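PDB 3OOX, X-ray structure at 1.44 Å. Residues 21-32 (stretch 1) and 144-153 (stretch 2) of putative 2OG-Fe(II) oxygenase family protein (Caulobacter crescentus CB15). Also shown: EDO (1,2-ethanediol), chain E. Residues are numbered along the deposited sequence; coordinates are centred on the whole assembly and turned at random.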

# COMPACT_ATOMS: atom_id res chain seq x y z
N ARG A 21 -24.20 -4.81 -2.08
CA ARG A 21 -23.46 -6.03 -2.36
C ARG A 21 -21.92 -5.83 -2.43
O ARG A 21 -21.15 -6.67 -1.93
CB ARG A 21 -23.99 -6.63 -3.66
CG ARG A 21 -23.18 -7.78 -4.21
CD ARG A 21 -23.84 -8.31 -5.45
NE ARG A 21 -22.94 -9.25 -6.13
CZ ARG A 21 -22.99 -9.55 -7.43
NH1 ARG A 21 -23.93 -9.01 -8.22
NH2 ARG A 21 -22.09 -10.38 -7.93
N PHE A 22 -21.49 -4.73 -3.05
CA PHE A 22 -20.09 -4.36 -3.12
C PHE A 22 -19.47 -4.34 -1.72
O PHE A 22 -18.45 -4.98 -1.47
CB PHE A 22 -19.95 -2.99 -3.80
CG PHE A 22 -18.51 -2.53 -4.01
CD1 PHE A 22 -17.66 -3.22 -4.87
CD2 PHE A 22 -18.04 -1.39 -3.38
CE1 PHE A 22 -16.38 -2.79 -5.08
CE2 PHE A 22 -16.75 -0.97 -3.59
CZ PHE A 22 -15.92 -1.68 -4.45
N ALA A 23 -20.08 -3.59 -0.81
CA ALA A 23 -19.60 -3.47 0.55
C ALA A 23 -19.60 -4.82 1.28
O ALA A 23 -18.62 -5.16 1.94
CB ALA A 23 -20.42 -2.43 1.32
N GLN A 24 -20.65 -5.60 1.16
CA GLN A 24 -20.65 -6.95 1.77
C GLN A 24 -19.54 -7.86 1.25
O GLN A 24 -18.83 -8.50 2.03
CB GLN A 24 -22.00 -7.65 1.57
CG GLN A 24 -22.07 -9.08 2.15
CD GLN A 24 -21.73 -9.19 3.64
OE1 GLN A 24 -22.06 -8.31 4.44
NE2 GLN A 24 -21.06 -10.29 4.01
N GLU A 25 -19.40 -7.97 -0.07
CA GLU A 25 -18.39 -8.88 -0.66
C GLU A 25 -16.96 -8.42 -0.39
O GLU A 25 -16.11 -9.23 0.02
CB GLU A 25 -18.61 -9.05 -2.15
CG GLU A 25 -19.91 -9.75 -2.49
CD GLU A 25 -20.04 -10.05 -3.96
OE1 GLU A 25 -19.08 -9.84 -4.72
OE2 GLU A 25 -21.12 -10.54 -4.35
N LEU A 26 -16.69 -7.14 -0.58
CA LEU A 26 -15.36 -6.65 -0.21
C LEU A 26 -15.08 -6.79 1.29
O LEU A 26 -13.99 -7.21 1.68
CB LEU A 26 -15.14 -5.15 -0.59
CG LEU A 26 -14.62 -4.71 -1.95
CD1 LEU A 26 -14.36 -3.19 -1.89
CD2 LEU A 26 -13.37 -5.43 -2.50
N GLY A 27 -16.02 -6.37 2.11
CA GLY A 27 -15.85 -6.43 3.55
C GLY A 27 -15.59 -7.82 4.04
O GLY A 27 -14.73 -8.04 4.91
N ALA A 28 -16.35 -8.78 3.52
CA ALA A 28 -16.23 -10.15 3.98
C ALA A 28 -14.83 -10.66 3.66
O ALA A 28 -14.25 -11.45 4.42
CB ALA A 28 -17.28 -11.05 3.32
N SER A 29 -14.30 -10.26 2.51
CA SER A 29 -12.97 -10.69 2.12
C SER A 29 -11.90 -10.09 3.06
O SER A 29 -11.02 -10.79 3.56
CB SER A 29 -12.72 -10.34 0.65
OG SER A 29 -11.50 -10.86 0.19
N PHE A 30 -12.00 -8.80 3.35
CA PHE A 30 -11.08 -8.17 4.29
C PHE A 30 -11.15 -8.84 5.66
O PHE A 30 -10.12 -9.06 6.29
CB PHE A 30 -11.42 -6.70 4.44
CG PHE A 30 -11.05 -5.83 3.25
CD1 PHE A 30 -9.77 -5.83 2.72
CD2 PHE A 30 -11.96 -4.96 2.72
CE1 PHE A 30 -9.44 -5.01 1.65
CE2 PHE A 30 -11.64 -4.11 1.69
CZ PHE A 30 -10.38 -4.16 1.12
N GLU A 31 -12.35 -9.12 6.13
CA GLU A 31 -12.50 -9.70 7.46
C GLU A 31 -11.88 -11.11 7.53
O GLU A 31 -11.29 -11.48 8.55
CB GLU A 31 -13.96 -9.71 7.92
CG GLU A 31 -14.07 -10.11 9.38
CD GLU A 31 -15.48 -10.06 9.96
OE1 GLU A 31 -16.39 -9.49 9.33
OE2 GLU A 31 -15.66 -10.58 11.09
N ARG A 32 -12.00 -11.87 6.45
CA ARG A 32 -11.50 -13.25 6.41
C ARG A 32 -9.97 -13.31 6.25
O ARG A 32 -9.30 -14.09 6.94
CB ARG A 32 -12.18 -14.02 5.26
CG ARG A 32 -11.67 -15.44 4.99
CD ARG A 32 -11.87 -16.39 6.12
NE ARG A 32 -11.23 -17.66 5.76
CZ ARG A 32 -9.94 -17.95 5.96
NH1 ARG A 32 -9.10 -17.07 6.54
NH2 ARG A 32 -9.48 -19.13 5.56
N LYS A 144 -13.02 5.26 -2.05
CA LYS A 144 -14.20 4.50 -2.45
C LYS A 144 -14.23 3.12 -1.77
O LYS A 144 -15.27 2.65 -1.33
CB LYS A 144 -14.27 4.42 -3.98
CG LYS A 144 -14.47 5.79 -4.63
CD LYS A 144 -14.39 5.85 -6.15
CE LYS A 144 -14.12 7.30 -6.60
NZ LYS A 144 -13.96 7.38 -8.07
N VAL A 145 -13.07 2.48 -1.67
CA VAL A 145 -12.94 1.23 -0.93
C VAL A 145 -13.28 1.43 0.55
O VAL A 145 -13.95 0.60 1.17
CB VAL A 145 -11.50 0.66 -1.13
CG1 VAL A 145 -11.26 -0.51 -0.20
CG2 VAL A 145 -11.30 0.27 -2.61
N LEU A 146 -12.85 2.55 1.11
CA LEU A 146 -13.14 2.85 2.50
C LEU A 146 -14.63 3.08 2.71
O LEU A 146 -15.16 2.77 3.78
CB LEU A 146 -12.30 4.02 3.02
CG LEU A 146 -10.86 3.61 3.31
CD1 LEU A 146 -9.99 4.89 3.39
CD2 LEU A 146 -10.74 2.77 4.59
N GLU A 147 -15.30 3.65 1.71
CA GLU A 147 -16.78 3.73 1.81
C GLU A 147 -17.43 2.35 1.99
O GLU A 147 -18.35 2.20 2.77
CB GLU A 147 -17.37 4.39 0.58
CG GLU A 147 -17.09 5.87 0.40
CD GLU A 147 -17.66 6.37 -0.92
OE1 GLU A 147 -18.90 6.57 -1.00
OE2 GLU A 147 -16.90 6.54 -1.88
N ALA A 148 -16.96 1.38 1.21
CA ALA A 148 -17.44 0.03 1.31
C ALA A 148 -17.12 -0.56 2.68
O ALA A 148 -17.97 -1.18 3.33
CB ALA A 148 -16.87 -0.80 0.21
N ILE A 149 -15.89 -0.34 3.15
CA ILE A 149 -15.49 -0.80 4.48
C ILE A 149 -16.38 -0.19 5.59
O ILE A 149 -16.84 -0.90 6.49
CB ILE A 149 -13.99 -0.54 4.74
CG1 ILE A 149 -13.15 -1.45 3.82
CG2 ILE A 149 -13.66 -0.77 6.19
CD1 ILE A 149 -11.66 -1.07 3.83
N ALA A 150 -16.63 1.11 5.50
CA ALA A 150 -17.52 1.81 6.45
C ALA A 150 -18.93 1.19 6.48
O ALA A 150 -19.44 0.84 7.55
CB ALA A 150 -17.57 3.29 6.09
N THR A 151 -19.51 0.97 5.31
CA THR A 151 -20.83 0.35 5.23
C THR A 151 -20.81 -1.09 5.79
O THR A 151 -21.72 -1.51 6.51
CB THR A 151 -21.34 0.42 3.79
OG1 THR A 151 -21.55 1.80 3.46
CG2 THR A 151 -22.62 -0.38 3.60
N TYR A 152 -19.75 -1.84 5.51
CA TYR A 152 -19.62 -3.20 6.02
C TYR A 152 -19.60 -3.21 7.55
O TYR A 152 -20.23 -4.09 8.19
CB TYR A 152 -18.36 -3.86 5.47
CG TYR A 152 -18.15 -5.27 5.95
CD1 TYR A 152 -18.91 -6.32 5.45
CD2 TYR A 152 -17.18 -5.54 6.93
CE1 TYR A 152 -18.70 -7.62 5.88
CE2 TYR A 152 -16.96 -6.83 7.35
CZ TYR A 152 -17.74 -7.87 6.83
OH TYR A 152 -17.55 -9.16 7.26
N LEU A 153 -18.94 -2.21 8.12
CA LEU A 153 -18.82 -2.04 9.55
C LEU A 153 -20.04 -1.39 10.19
O LEU A 153 -20.04 -1.10 11.38
CB LEU A 153 -17.57 -1.19 9.87
CG LEU A 153 -16.23 -1.87 9.56
CD1 LEU A 153 -15.09 -0.86 9.74
CD2 LEU A 153 -15.99 -3.06 10.47
C1 EDO E . -17.48 6.88 -8.69
O1 EDO E . -16.82 8.15 -8.81
C2 EDO E . -17.10 5.99 -9.86
O2 EDO E . -15.68 5.69 -9.80
O HOH W 1 -19.70 -10.92 6.45

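Two helices, 21-32 and 144-152, cross almost at right angles (87°), their axes 8.0 Å apart at the closest point, and bury 534 Å² between them. The crossing is built on two alanines: the CA atoms of A23 and A148 lie 4.2 Å apart, and each CB points toward the other helix, with A23 CB 4.1 Å from A148 CB and 3.4 Å from A148 O. Side chains of a single methyl let the backbones come this close. Larger apolar groups flank this centre on one side. F22 CE2 and L26 CD1 approach A148 CB at 3.8 and 4.1 Å; the CA-to-CB bond of F22 (chi1 t) points sideways, but its ring comes nearer. Farther along, the CA-to-CB bond of F30 points toward the second helix, its CE2 3.7 Å from I149 CD1 and its CZ 4.0 Å from V145 CG1. All of these residues are buried, as befits their lack of polar side-chain groups.

Y152 gives up the most surface of any residue in the contact, 126 Å². Its t side chain fits as a knob among Q24, G27, A28 and E31. G27 makes room for it: G27 CA lies 3.5 Å from the centroid of the Y152 ring, over its face in a CH-pi contact, and an ideal CB on G27 would fall 2.1 Å from Y152 CG, a clash. The length of tyrosine carries its hydroxyl to the exposed margin, where Y152 OH donates a very short hydrogen bond of 2.4 Å to E31 OE1. The CA-to-CB bond of E31 points toward the second helix, and chi1 and chi2, both t, extend the chain. Water 1 adds a bridge, accepting from Q24 NE2 at 2.9 Å and donating to Y152 OH at 2.9 Å. Q24 OE1 lies 3.7 Å from Y152 CE1.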